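Local coordinates for protein glycosyl hydrolase family 88 (Pedobacter heparinus, PDB 3WIW) that acts as an unsaturated glucuronyl hydrolase specific for heparin, probably releasing the terminal unsaturated uronic acid of heparin fragments, at residues A[42-45]-A[46-50]; A[82-85]-A[86-89]; A[182-185]-A[186-190]; A[257-260]-A[261-265]; A[328-331]-A[332-336]. All coordinates share one frame; numbering follows the deposited sequence.

Contact 1: A[42-45]-A[46-50]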
# COMPACT_ATOMS: atom_id res chain seq x y z
N GLN A 42 -14.64 3.10 14.39
CA GLN A 42 -13.38 3.82 14.44
C GLN A 42 -13.35 4.94 13.41
O GLN A 42 -13.01 6.09 13.74
CB GLN A 42 -12.20 2.86 14.23
CG GLN A 42 -11.99 1.86 15.39
CD GLN A 42 -11.60 2.54 16.71
OE1 GLN A 42 -12.43 3.15 17.37
NE2 GLN A 42 -10.32 2.44 17.08
N LEU A 43 -13.72 4.62 12.17
CA LEU A 43 -13.72 5.59 11.09
C LEU A 43 -14.72 6.70 11.35
O LEU A 43 -14.44 7.87 11.05
CB LEU A 43 -14.04 4.91 9.76
CG LEU A 43 -12.94 4.01 9.22
CD1 LEU A 43 -13.43 3.26 7.98
CD2 LEU A 43 -11.63 4.79 8.94
N THR A 44 -15.88 6.36 11.90
CA THR A 44 -16.88 7.36 12.22
C THR A 44 -16.33 8.37 13.22
O THR A 44 -16.44 9.59 13.02
CB THR A 44 -18.15 6.70 12.78
OG1 THR A 44 -18.69 5.81 11.81
CG2 THR A 44 -19.21 7.74 13.18
N ARG A 45 -15.69 7.87 14.27
CA ARG A 45 -15.11 8.74 15.28
C ARG A 45 -13.92 9.53 14.72
O ARG A 45 -13.76 10.71 15.02
CB ARG A 45 -14.65 7.92 16.49
CG ARG A 45 -15.75 7.16 17.23
CD ARG A 45 -16.72 8.07 17.95
NE ARG A 45 -16.12 9.02 18.89
CZ ARG A 45 -15.76 8.76 20.16
NH1 ARG A 45 -15.88 7.55 20.69
NH2 ARG A 45 -15.27 9.74 20.90
N ALA A 46 -13.06 8.87 13.94
CA ALA A 46 -11.92 9.56 13.33
C ALA A 46 -12.37 10.75 12.47
O ALA A 46 -11.82 11.85 12.57
CB ALA A 46 -11.10 8.60 12.51
N ALA A 47 -13.37 10.52 11.63
CA ALA A 47 -13.82 11.58 10.71
C ALA A 47 -14.49 12.75 11.46
O ALA A 47 -14.50 13.87 10.97
CB ALA A 47 -14.74 11.00 9.65
N GLN A 48 -15.05 12.47 12.64
CA GLN A 48 -15.64 13.48 13.52
C GLN A 48 -14.56 14.28 14.24
O GLN A 48 -14.76 15.43 14.61
CB GLN A 48 -16.54 12.81 14.56
CG GLN A 48 -17.85 12.26 14.00
CD GLN A 48 -18.57 11.31 14.93
OE1 GLN A 48 -18.04 10.86 15.95
NE2 GLN A 48 -19.80 10.97 14.57
N THR A 49 -13.41 13.65 14.45
CA THR A 49 -12.36 14.22 15.29
C THR A 49 -11.28 14.99 14.52
O THR A 49 -10.91 16.12 14.89
CB THR A 49 -11.72 13.08 16.12
OG1 THR A 49 -12.72 12.49 16.96
CG2 THR A 49 -10.61 13.60 17.00
N TYR A 50 -10.74 14.38 13.46
CA TYR A 50 -9.70 15.01 12.66
C TYR A 50 -10.28 16.01 11.66
O TYR A 50 -11.49 16.03 11.40
CB TYR A 50 -8.83 13.92 11.96
CG TYR A 50 -8.28 12.96 12.99
CD1 TYR A 50 -7.38 13.39 13.94
CD2 TYR A 50 -8.71 11.63 13.04
CE1 TYR A 50 -6.91 12.55 14.93
CE2 TYR A 50 -8.24 10.76 14.05
CZ TYR A 50 -7.34 11.24 14.98
OH TYR A 50 -6.88 10.43 15.99
O HOH W 1 -15.98 11.49 17.86

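Contact 2: A[82-85]-A[86-89]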
# COMPACT_ATOMS: atom_id res chain seq x y z
N LEU A 82 -11.76 5.67 4.44
CA LEU A 82 -13.16 6.05 4.54
C LEU A 82 -13.98 5.52 3.35
O LEU A 82 -15.08 5.00 3.54
CB LEU A 82 -13.30 7.58 4.66
CG LEU A 82 -12.86 8.22 5.98
CD1 LEU A 82 -12.83 9.74 5.84
CD2 LEU A 82 -13.78 7.79 7.13
N TRP A 83 -13.44 5.63 2.13
CA TRP A 83 -14.13 5.05 0.98
C TRP A 83 -14.33 3.55 1.16
O TRP A 83 -15.42 3.01 0.92
CB TRP A 83 -13.39 5.32 -0.35
CG TRP A 83 -13.49 6.76 -0.77
CD1 TRP A 83 -12.47 7.67 -0.82
CD2 TRP A 83 -14.68 7.47 -1.13
NE1 TRP A 83 -12.95 8.89 -1.23
CE2 TRP A 83 -14.31 8.80 -1.41
CE3 TRP A 83 -16.03 7.11 -1.24
CZ2 TRP A 83 -15.23 9.78 -1.80
CZ3 TRP A 83 -16.95 8.08 -1.61
CH2 TRP A 83 -16.54 9.39 -1.91
N TYR A 84 -13.28 2.85 1.58
CA TYR A 84 -13.42 1.42 1.83
C TYR A 84 -14.43 1.08 2.95
O TYR A 84 -15.21 0.14 2.82
CB TYR A 84 -12.06 0.81 2.14
CG TYR A 84 -11.12 0.63 0.96
CD1 TYR A 84 -11.58 0.66 -0.37
CD2 TYR A 84 -9.76 0.45 1.18
CE1 TYR A 84 -10.69 0.48 -1.43
CE2 TYR A 84 -8.87 0.28 0.13
CZ TYR A 84 -9.34 0.27 -1.17
OH TYR A 84 -8.45 0.08 -2.21
N GLY A 85 -14.44 1.86 4.02
CA GLY A 85 -15.41 1.69 5.09
C GLY A 85 -16.82 1.86 4.55
O GLY A 85 -17.71 1.10 4.91
N TYR A 86 -17.02 2.83 3.66
CA TYR A 86 -18.31 3.02 3.01
C TYR A 86 -18.69 1.81 2.15
O TYR A 86 -19.82 1.34 2.20
CB TYR A 86 -18.29 4.29 2.15
CG TYR A 86 -19.50 4.42 1.25
CD1 TYR A 86 -20.78 4.43 1.77
CD2 TYR A 86 -19.34 4.55 -0.12
CE1 TYR A 86 -21.90 4.55 0.94
CE2 TYR A 86 -20.44 4.68 -0.94
CZ TYR A 86 -21.71 4.68 -0.41
OH TYR A 86 -22.79 4.81 -1.26
N GLU A 87 -17.74 1.30 1.38
CA GLU A 87 -18.03 0.14 0.53
C GLU A 87 -18.39 -1.10 1.33
O GLU A 87 -19.29 -1.86 0.96
CB GLU A 87 -16.86 -0.16 -0.41
CG GLU A 87 -16.64 0.91 -1.44
CD GLU A 87 -15.61 0.49 -2.44
OE1 GLU A 87 -14.41 0.60 -2.12
OE2 GLU A 87 -15.99 0.02 -3.54
N LEU A 88 -17.71 -1.32 2.46
CA LEU A 88 -17.98 -2.48 3.29
C LEU A 88 -19.35 -2.37 3.93
O LEU A 88 -20.11 -3.34 3.97
CB LEU A 88 -16.91 -2.61 4.38
CG LEU A 88 -15.52 -3.07 3.93
CD1 LEU A 88 -14.46 -2.79 4.97
CD2 LEU A 88 -15.53 -4.55 3.57
N SER A 89 -19.69 -1.18 4.40
CA SER A 89 -20.83 -1.03 5.31
C SER A 89 -22.08 -0.43 4.67
O SER A 89 -23.18 -0.61 5.20
CB SER A 89 -20.44 -0.13 6.47
OG SER A 89 -20.25 1.19 5.99

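Contact 3: A[182-185]-A[186-190]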
# COMPACT_ATOMS: atom_id res chain seq x y z
N LEU A 182 -1.09 5.13 -12.85
CA LEU A 182 -0.80 5.33 -14.27
C LEU A 182 -1.46 4.30 -15.17
O LEU A 182 -1.83 4.64 -16.29
CB LEU A 182 0.70 5.33 -14.53
CG LEU A 182 1.49 6.58 -14.19
CD1 LEU A 182 2.92 6.43 -14.68
CD2 LEU A 182 0.83 7.80 -14.81
N TYR A 183 -1.54 3.03 -14.75
CA TYR A 183 -2.28 2.07 -15.57
C TYR A 183 -3.72 2.54 -15.77
O TYR A 183 -4.25 2.54 -16.89
CB TYR A 183 -2.31 0.69 -14.94
CG TYR A 183 -0.99 -0.06 -14.86
CD1 TYR A 183 -0.17 -0.26 -15.97
CD2 TYR A 183 -0.60 -0.64 -13.65
CE1 TYR A 183 1.01 -0.98 -15.86
CE2 TYR A 183 0.58 -1.36 -13.54
CZ TYR A 183 1.37 -1.53 -14.64
OH TYR A 183 2.54 -2.25 -14.54
N TRP A 184 -4.34 2.97 -14.69
CA TRP A 184 -5.72 3.45 -14.72
C TRP A 184 -5.83 4.69 -15.59
O TRP A 184 -6.69 4.79 -16.46
CB TRP A 184 -6.23 3.74 -13.30
CG TRP A 184 -7.54 4.47 -13.33
CD1 TRP A 184 -8.78 3.92 -13.48
CD2 TRP A 184 -7.73 5.90 -13.30
NE1 TRP A 184 -9.73 4.92 -13.53
CE2 TRP A 184 -9.11 6.14 -13.41
CE3 TRP A 184 -6.86 6.99 -13.14
CZ2 TRP A 184 -9.65 7.44 -13.39
CZ3 TRP A 184 -7.39 8.28 -13.13
CH2 TRP A 184 -8.77 8.50 -13.26
N ALA A 185 -4.95 5.66 -15.36
CA ALA A 185 -5.03 6.95 -16.06
C ALA A 185 -4.74 6.82 -17.55
O ALA A 185 -5.37 7.49 -18.38
CB ALA A 185 -4.08 7.94 -15.41
N GLY A 186 -3.79 5.97 -17.92
CA GLY A 186 -3.47 5.73 -19.31
C GLY A 186 -4.69 5.27 -20.08
O GLY A 186 -4.91 5.72 -21.21
N LYS A 187 -5.50 4.42 -19.47
CA LYS A 187 -6.73 3.96 -20.10
C LYS A 187 -7.84 5.01 -20.06
O LYS A 187 -8.49 5.25 -21.08
CB LYS A 187 -7.20 2.64 -19.47
CG LYS A 187 -6.24 1.48 -19.64
CD LYS A 187 -6.07 1.06 -21.10
CE LYS A 187 -5.30 -0.26 -21.16
NZ LYS A 187 -4.14 -0.22 -22.11
N GLU A 188 -8.04 5.65 -18.91
CA GLU A 188 -9.12 6.61 -18.71
C GLU A 188 -8.98 7.80 -19.66
O GLU A 188 -9.98 8.29 -20.20
CB GLU A 188 -9.15 7.08 -17.24
CG GLU A 188 -10.08 8.26 -16.95
CD GLU A 188 -11.55 7.95 -17.20
OE1 GLU A 188 -12.33 8.90 -17.45
OE2 GLU A 188 -11.94 6.76 -17.14
N PHE A 189 -7.76 8.28 -19.84
CA PHE A 189 -7.49 9.50 -20.60
C PHE A 189 -6.91 9.26 -21.99
O PHE A 189 -6.48 10.21 -22.67
CB PHE A 189 -6.59 10.45 -19.78
CG PHE A 189 -7.19 10.82 -18.45
CD1 PHE A 189 -8.30 11.66 -18.40
CD2 PHE A 189 -6.69 10.30 -17.27
CE1 PHE A 189 -8.88 11.99 -17.19
CE2 PHE A 189 -7.27 10.64 -16.04
CZ PHE A 189 -8.38 11.48 -16.01
N ASN A 190 -6.90 8.00 -22.42
CA ASN A 190 -6.42 7.67 -23.76
C ASN A 190 -4.98 8.15 -23.96
O ASN A 190 -4.66 8.85 -24.94
CB ASN A 190 -7.37 8.23 -24.83
CG ASN A 190 -8.76 7.63 -24.72
OD1 ASN A 190 -8.91 6.42 -24.58
ND2 ASN A 190 -9.78 8.48 -24.76

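Contact 4: A[257-260]-A[261-265]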
# COMPACT_ATOMS: atom_id res chain seq x y z
N MET A 257 -0.92 -6.61 -8.85
CA MET A 257 -1.67 -5.51 -9.44
C MET A 257 -1.23 -5.26 -10.90
O MET A 257 -2.08 -5.01 -11.77
CB MET A 257 -1.53 -4.26 -8.56
CG MET A 257 -2.05 -2.96 -9.15
SD MET A 257 -0.88 -2.11 -10.26
CE MET A 257 0.43 -1.74 -9.09
N SER A 258 0.07 -5.35 -11.20
CA SER A 258 0.51 -5.14 -12.59
C SER A 258 -0.06 -6.23 -13.49
O SER A 258 -0.41 -5.95 -14.63
CB SER A 258 2.02 -5.14 -12.70
OG SER A 258 2.57 -3.93 -12.16
N TYR A 259 -0.13 -7.48 -13.00
CA TYR A 259 -0.81 -8.53 -13.75
C TYR A 259 -2.28 -8.17 -13.99
O TYR A 259 -2.78 -8.27 -15.12
CB TYR A 259 -0.67 -9.91 -13.13
CG TYR A 259 -1.41 -10.94 -13.96
CD1 TYR A 259 -0.94 -11.33 -15.21
CD2 TYR A 259 -2.63 -11.47 -13.53
CE1 TYR A 259 -1.62 -12.26 -15.98
CE2 TYR A 259 -3.32 -12.40 -14.29
CZ TYR A 259 -2.81 -12.79 -15.51
OH TYR A 259 -3.49 -13.71 -16.27
N LYS A 260 -2.97 -7.77 -12.94
CA LYS A 260 -4.39 -7.45 -13.04
C LYS A 260 -4.63 -6.39 -14.11
O LYS A 260 -5.58 -6.49 -14.90
CB LYS A 260 -4.88 -6.95 -11.68
CG LYS A 260 -6.36 -6.64 -11.57
CD LYS A 260 -6.58 -6.23 -10.10
CE LYS A 260 -8.02 -6.17 -9.65
NZ LYS A 260 -8.01 -5.73 -8.22
N ASP A 261 -3.75 -5.39 -14.16
CA ASP A 261 -3.95 -4.24 -15.03
C ASP A 261 -3.37 -4.39 -16.44
O ASP A 261 -3.76 -3.64 -17.33
CB ASP A 261 -3.39 -2.99 -14.36
CG ASP A 261 -4.15 -2.60 -13.10
OD1 ASP A 261 -5.21 -3.19 -12.78
OD2 ASP A 261 -3.68 -1.68 -12.41
N THR A 262 -2.45 -5.33 -16.66
CA THR A 262 -1.82 -5.49 -17.98
C THR A 262 -2.04 -6.85 -18.61
O THR A 262 -1.88 -7.01 -19.82
CB THR A 262 -0.29 -5.29 -17.94
OG1 THR A 262 0.31 -6.39 -17.24
CG2 THR A 262 0.07 -3.99 -17.27
N LYS A 263 -2.33 -7.84 -17.77
CA LYS A 263 -2.48 -9.25 -18.16
C LYS A 263 -1.20 -9.88 -18.72
O LYS A 263 -1.26 -10.91 -19.36
CB LYS A 263 -3.68 -9.48 -19.08
CG LYS A 263 -4.99 -8.99 -18.49
CD LYS A 263 -5.24 -9.55 -17.10
CE LYS A 263 -5.57 -11.02 -17.15
NZ LYS A 263 -6.90 -11.26 -17.76
N ASP A 264 -0.05 -9.28 -18.43
CA ASP A 264 1.21 -9.85 -18.89
C ASP A 264 1.62 -10.96 -17.93
O ASP A 264 1.86 -10.71 -16.75
CB ASP A 264 2.29 -8.76 -18.97
CG ASP A 264 3.52 -9.22 -19.71
OD1 ASP A 264 3.98 -10.35 -19.47
OD2 ASP A 264 4.02 -8.46 -20.57
N LYS A 265 1.67 -12.18 -18.44
CA LYS A 265 1.93 -13.36 -17.62
C LYS A 265 3.27 -13.31 -16.88
O LYS A 265 3.43 -13.94 -15.84
CB LYS A 265 1.82 -14.62 -18.47
CG LYS A 265 0.38 -14.97 -18.84
CD LYS A 265 -0.44 -15.32 -17.61
CE LYS A 265 -1.84 -15.77 -18.00
NZ LYS A 265 -1.81 -16.77 -19.10

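Contact 5: A[328-331]-A[332-336]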
# COMPACT_ATOMS: atom_id res chain seq x y z
N LYS A 328 -3.90 -22.00 -1.72
CA LYS A 328 -2.82 -21.76 -0.75
C LYS A 328 -2.64 -20.27 -0.46
O LYS A 328 -2.35 -19.87 0.67
CB LYS A 328 -1.49 -22.38 -1.18
CG LYS A 328 -0.91 -21.83 -2.46
CD LYS A 328 0.44 -22.47 -2.78
CE LYS A 328 0.97 -21.99 -4.13
NZ LYS A 328 0.00 -22.21 -5.25
N TYR A 329 -2.84 -19.43 -1.48
CA TYR A 329 -2.75 -17.98 -1.30
C TYR A 329 -3.94 -17.45 -0.50
O TYR A 329 -3.77 -16.64 0.42
CB TYR A 329 -2.67 -17.27 -2.65
CG TYR A 329 -1.53 -17.74 -3.51
CD1 TYR A 329 -0.23 -17.81 -2.99
CD2 TYR A 329 -1.74 -18.09 -4.84
CE1 TYR A 329 0.83 -18.24 -3.79
CE2 TYR A 329 -0.68 -18.52 -5.64
CZ TYR A 329 0.60 -18.58 -5.11
OH TYR A 329 1.65 -19.00 -5.90
N PHE A 330 -5.13 -17.91 -0.85
CA PHE A 330 -6.32 -17.50 -0.12
C PHE A 330 -6.21 -17.88 1.36
O PHE A 330 -6.51 -17.07 2.25
CB PHE A 330 -7.57 -18.16 -0.71
CG PHE A 330 -8.81 -17.81 0.03
CD1 PHE A 330 -9.49 -16.64 -0.27
CD2 PHE A 330 -9.27 -18.61 1.06
CE1 PHE A 330 -10.64 -16.30 0.42
CE2 PHE A 330 -10.42 -18.27 1.76
CZ PHE A 330 -11.10 -17.12 1.43
N LYS A 331 -5.79 -19.11 1.64
CA LYS A 331 -5.71 -19.60 3.02
C LYS A 331 -4.69 -18.79 3.82
O LYS A 331 -4.94 -18.43 4.97
CB LYS A 331 -5.35 -21.09 3.04
CG LYS A 331 -5.15 -21.69 4.42
CD LYS A 331 -6.41 -21.62 5.26
CE LYS A 331 -6.31 -22.54 6.49
NZ LYS A 331 -5.08 -22.34 7.32
N PHE A 332 -3.56 -18.47 3.20
CA PHE A 332 -2.52 -17.72 3.89
C PHE A 332 -3.04 -16.32 4.23
O PHE A 332 -2.86 -15.84 5.35
CB PHE A 332 -1.25 -17.70 3.04
CG PHE A 332 -0.01 -17.32 3.78
CD1 PHE A 332 0.30 -15.98 4.02
CD2 PHE A 332 0.89 -18.29 4.21
CE1 PHE A 332 1.47 -15.62 4.72
CE2 PHE A 332 2.06 -17.94 4.87
CZ PHE A 332 2.35 -16.60 5.14
N ALA A 333 -3.71 -15.68 3.26
CA ALA A 333 -4.30 -14.36 3.50
C ALA A 333 -5.36 -14.42 4.59
O ALA A 333 -5.42 -13.54 5.45
CB ALA A 333 -4.90 -13.80 2.22
N GLU A 334 -6.22 -15.43 4.55
CA GLU A 334 -7.24 -15.60 5.57
C GLU A 334 -6.63 -15.71 6.96
O GLU A 334 -7.12 -15.10 7.93
CB GLU A 334 -8.08 -16.84 5.24
CG GLU A 334 -9.19 -17.12 6.22
CD GLU A 334 -9.99 -18.33 5.80
OE1 GLU A 334 -11.14 -18.16 5.35
OE2 GLU A 334 -9.47 -19.46 5.93
N ASP A 335 -5.54 -16.47 7.08
CA ASP A 335 -4.86 -16.64 8.37
C ASP A 335 -4.30 -15.30 8.83
O ASP A 335 -4.41 -14.96 10.01
CB ASP A 335 -3.73 -17.65 8.26
CG ASP A 335 -4.21 -19.08 8.10
OD1 ASP A 335 -5.38 -19.38 8.46
OD2 ASP A 335 -3.41 -19.92 7.63
N ILE A 336 -3.69 -14.52 7.93
CA ILE A 336 -3.20 -13.21 8.31
C ILE A 336 -4.36 -12.36 8.81
O ILE A 336 -4.24 -11.69 9.85
CB ILE A 336 -2.57 -12.46 7.12
CG1 ILE A 336 -1.25 -13.12 6.68
CG2 ILE A 336 -2.34 -11.00 7.49
CD1 ILE A 336 -0.77 -12.62 5.30

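Contact 1: A[42-45]-A[46-50]
Arg45 and Gln48 sit one turn apart near the C-terminal end of helix 30-49, and a water joins their polar groups. The bend of the Arg45 chain at chi2 (-68°) places its CD 3.7 Å from Gln48 OE1, and chi3 (-55°) turns NE toward the bridging water; the guanidinium and amide planes are 48° apart. The water lies at the guanidinium edge, in its plane. It accepts from Arg45 NE at 2.7 Å and donates to Gln48 OE1 at 2.9 Å. Gln48 was modelled in two conformers, so this bridge belongs to one of them. In that conformer the glutamine runs alongside Thr44, its NE2 3.6 Å from Thr44 CG2, while the Thr44 hydroxyl is taken up by Val40 O.

Ala46 forms the buried counterpart. Its N donates to Gln42 O at 2.8 Å, in the carbonyl plane, and its CB lies 3.4 Å from the same Gln42 O. That methyl also meets the edge of the Tyr50 ring and packs on Phe78 and Phe354. The Ala46 carbonyl receives the N-H groups of both Thr49 and Tyr50 where the helix ends, Tyr50 being the first residue to leave helical geometry.

At this end the Thr49 hydroxyl donates to Arg45 O, OG1 at 2.8 Å, supplementing the weak backbone bond from Thr49 N to that oxygen. The chemistry thus differs by side: Ala46 and Ala47 pack on neighbouring helices and Phe354, whereas the outer side is polar, its Arg45-Gln48 link running through a water and so probably adaptable.

Contact 2: A[82-85]-A[86-89]
Helix 77-89 of the alpha6/alpha6 barrel sets Tyr84 beside Glu87, and Trp83 beside Tyr86, in its last two turns, where it is packed against helices 92-103, 117-132 and 375-392. The backbone ladder is regular: the N-H groups of Tyr86, Glu87 and Leu88 reach Leu82 O, Trp83 O and Tyr84 O, each at 2.9 Å.

Tyr84 and Glu87 point the same way. Glu87 OE1 lies at the ring edge, in its plane, 3.3 Å from Tyr84 CD1, and the carboxylate is only 22° from coplanar with the ring. Such an approach sets a carboxylate oxygen against the weakly positive rim of the aromatic. Glu87 is extended beyond CG (chi2 -172°), which carries its carboxylate out alongside the ring to salt bridges with Lys386 and Arg130; these two charges probably keep it ionised. The Tyr84 hydroxyl is bound by Glu383, and the Tyr84 side chain is about 11 Å from that of Trp250, a predicted substrate-binding residue.

Round the helix, Tyr86 CD2 meets the edge of the Trp83 indole, 4.3 Å from CE3, a looser apolar touch. The polar atoms of both rings have partners outside the contact: Trp83 NE1 bonds Thr102 and the Tyr86 hydroxyl bonds Lys92.

At the helix end, Ser89 turns its OG into the position between backbone N and carbonyl carbon (chi1 69°). From there OG donates to Gly85 O at 2.8 Å, while Ser89 N bonds the same oxygen at 3.1 Å from the opposite face of the carbonyl plane.

Contact 3: A[182-185]-A[186-190]
Gly186 N, Glu188 N and Phe189 N donate to Leu182 O, Trp184 O and Ala185 O, each bond 2.9 Å long, and so carry the helix across the join between 182-185 and 186-190. The rung between them is poorer: Lys187 N reaches Tyr183 O at 3.4 Å, a weak bond, with a second weak one to Trp184 O. Helical geometry is lost at Phe189.

Trp184 has its CG anti to the backbone N (chi1 169°), which lays the indole along the helix toward the next turn. Glu188 CB stands over the face of its six-membered ring, 4.1 Å from the centroid, a CH-pi contact, and Glu188 CG approaches Trp184 CZ2 to 3.7 Å. Phe189 presents its edge to the indole face in an offset edge-to-face pair, planes at 89° and centroids 5.6 Å apart, with Phe189 CE2 3.7 Å from Trp184 CZ3.

This is the C-terminal end of helix 175-188 in the alpha6/alpha6 barrel, where the same indole meets the ring of Tyr122 and packs on Leu141 of helix 138-150. An alanine in place of Trp184 would take away the ring face over which Glu188 CB lies, and would probably open a gap beside the Phe189 edge and leave that ring less restrained.

Glu188 CG also lies over the centre of the Phe189 ring, so the glutamate's aliphatic part lies in the corner between the two rings. At the edge of the phenyl, in its plane, is Ala185 CB, 4.0 Å from Phe189 CD2; Ala185 also packs against Ala145 and Trp194.

Contact 4: A[257-260]-A[261-265]
Ser258 O is gripped twice by Thr262, and this is the tight part of the contact. The hydroxyl OG1 donates to Ser258 O at 2.7 Å and the backbone Thr262 N at 2.9 Å, from opposite faces of the carbonyl plane. Because chi1 of Thr262 is 70°, OG1 can also accept from Asp264 N at 3.1 Å, closing an ST turn as helix 245-262 ends. Lys263 N bonds Tyr259 O at 2.7 Å; Lys263 then takes positive phi (63°), turning the chain toward the Asp264 N-cap of the next helix.

Tyr259, buried, fills the angle between the helix and this turn. Asp264 O comes to its ring edge, 3.3 Å from CD1, and the Lys263 methylenes pass over one face, CE 3.5 Å from the hydroxyl oxygen of Tyr259.

The solvent side is lined with exposed lysines. Lys263 and Lys265 rest their aliphatic parts on Tyr259; in one conformer of Lys265, CE comes 3.2 Å from Tyr259 OH. Lys260, fully extended, leads away to a salt bridge with Asp318.

Helix 265-279 covers Tyr259 through Phe267 and Ile268, helix 306-322 touches it through Gln322, and Asp264 pairs with Lys199 of helix 192-208. On the other flank, where Met257 SD lies 3.6 Å from Asp261 OD2, Tyr183 of helix 175-188 packs against Met257, Asp261 and Thr262.

Contact 5: A[328-331]-A[332-336]
The Phe330 ring and the Glu334 carboxylate meet with their planes 69° apart, OE1 coming in obliquely, 3.7 Å from Phe330 CE2. The phenyl ring also meets the nearly parallel ring of Tyr388, whose hydroxyl bonds Glu334 OE1. Tyr329, by contrast, has the CG of its neighbour Lys328 over the centre of one face, 4.1 Å above the plane, and bonds Glu272 through its hydroxyl.

On the exposed side Lys331 reaches one turn on to Asp335. Bends at chi2 (62°) and chi4 (52°) carry the chain forward along the helix. NZ then sits 3.0 Å from Asp335 OD2, on that oxygen's syn lone pair, with a weaker bond to OD1 at 3.2 Å: a forked salt bridge. Beneath the side chains Asp335 N bonds Lys331 O at 2.9 Å. An asparagine here would lose the negative charge and would probably leave the Lys331 ammonium without its charge partner and more loosely held.

The chemistry of helix 327-340 varies round it: Phe330 and the hydroxyl-bound Glu334 meet helix 375-392, Tyr329 and Phe332 pack on helices 265-279 and 306-322, and the exposed side carries an i to i+4 ion pair whose strength is probably reduced by solvent.

Contact 2 is the most buried of the five; contacts 1, 3, 4 and 5 are partly buried, each with an exposed polar flank. All are local, within helices of the barrel or at their C-terminal ends. Two pairs touch. Contacts 1 and 2 meet through packing alone, Leu43 CD1 lying 3.8 Å from Gly85 CA. Contacts 3 and 4 meet at Tyr183, whose hydroxyl probably bonds Ser258 OG at 2.9 Å. Contact 5 stands apart, its nearest atoms about 11 Å from contact 4. Hydroxyls reinforce backbone carbonyls in contacts 1, 2 and 4, rings dominate contact 3, and contact 5 alone has a salt bridge between its two segments.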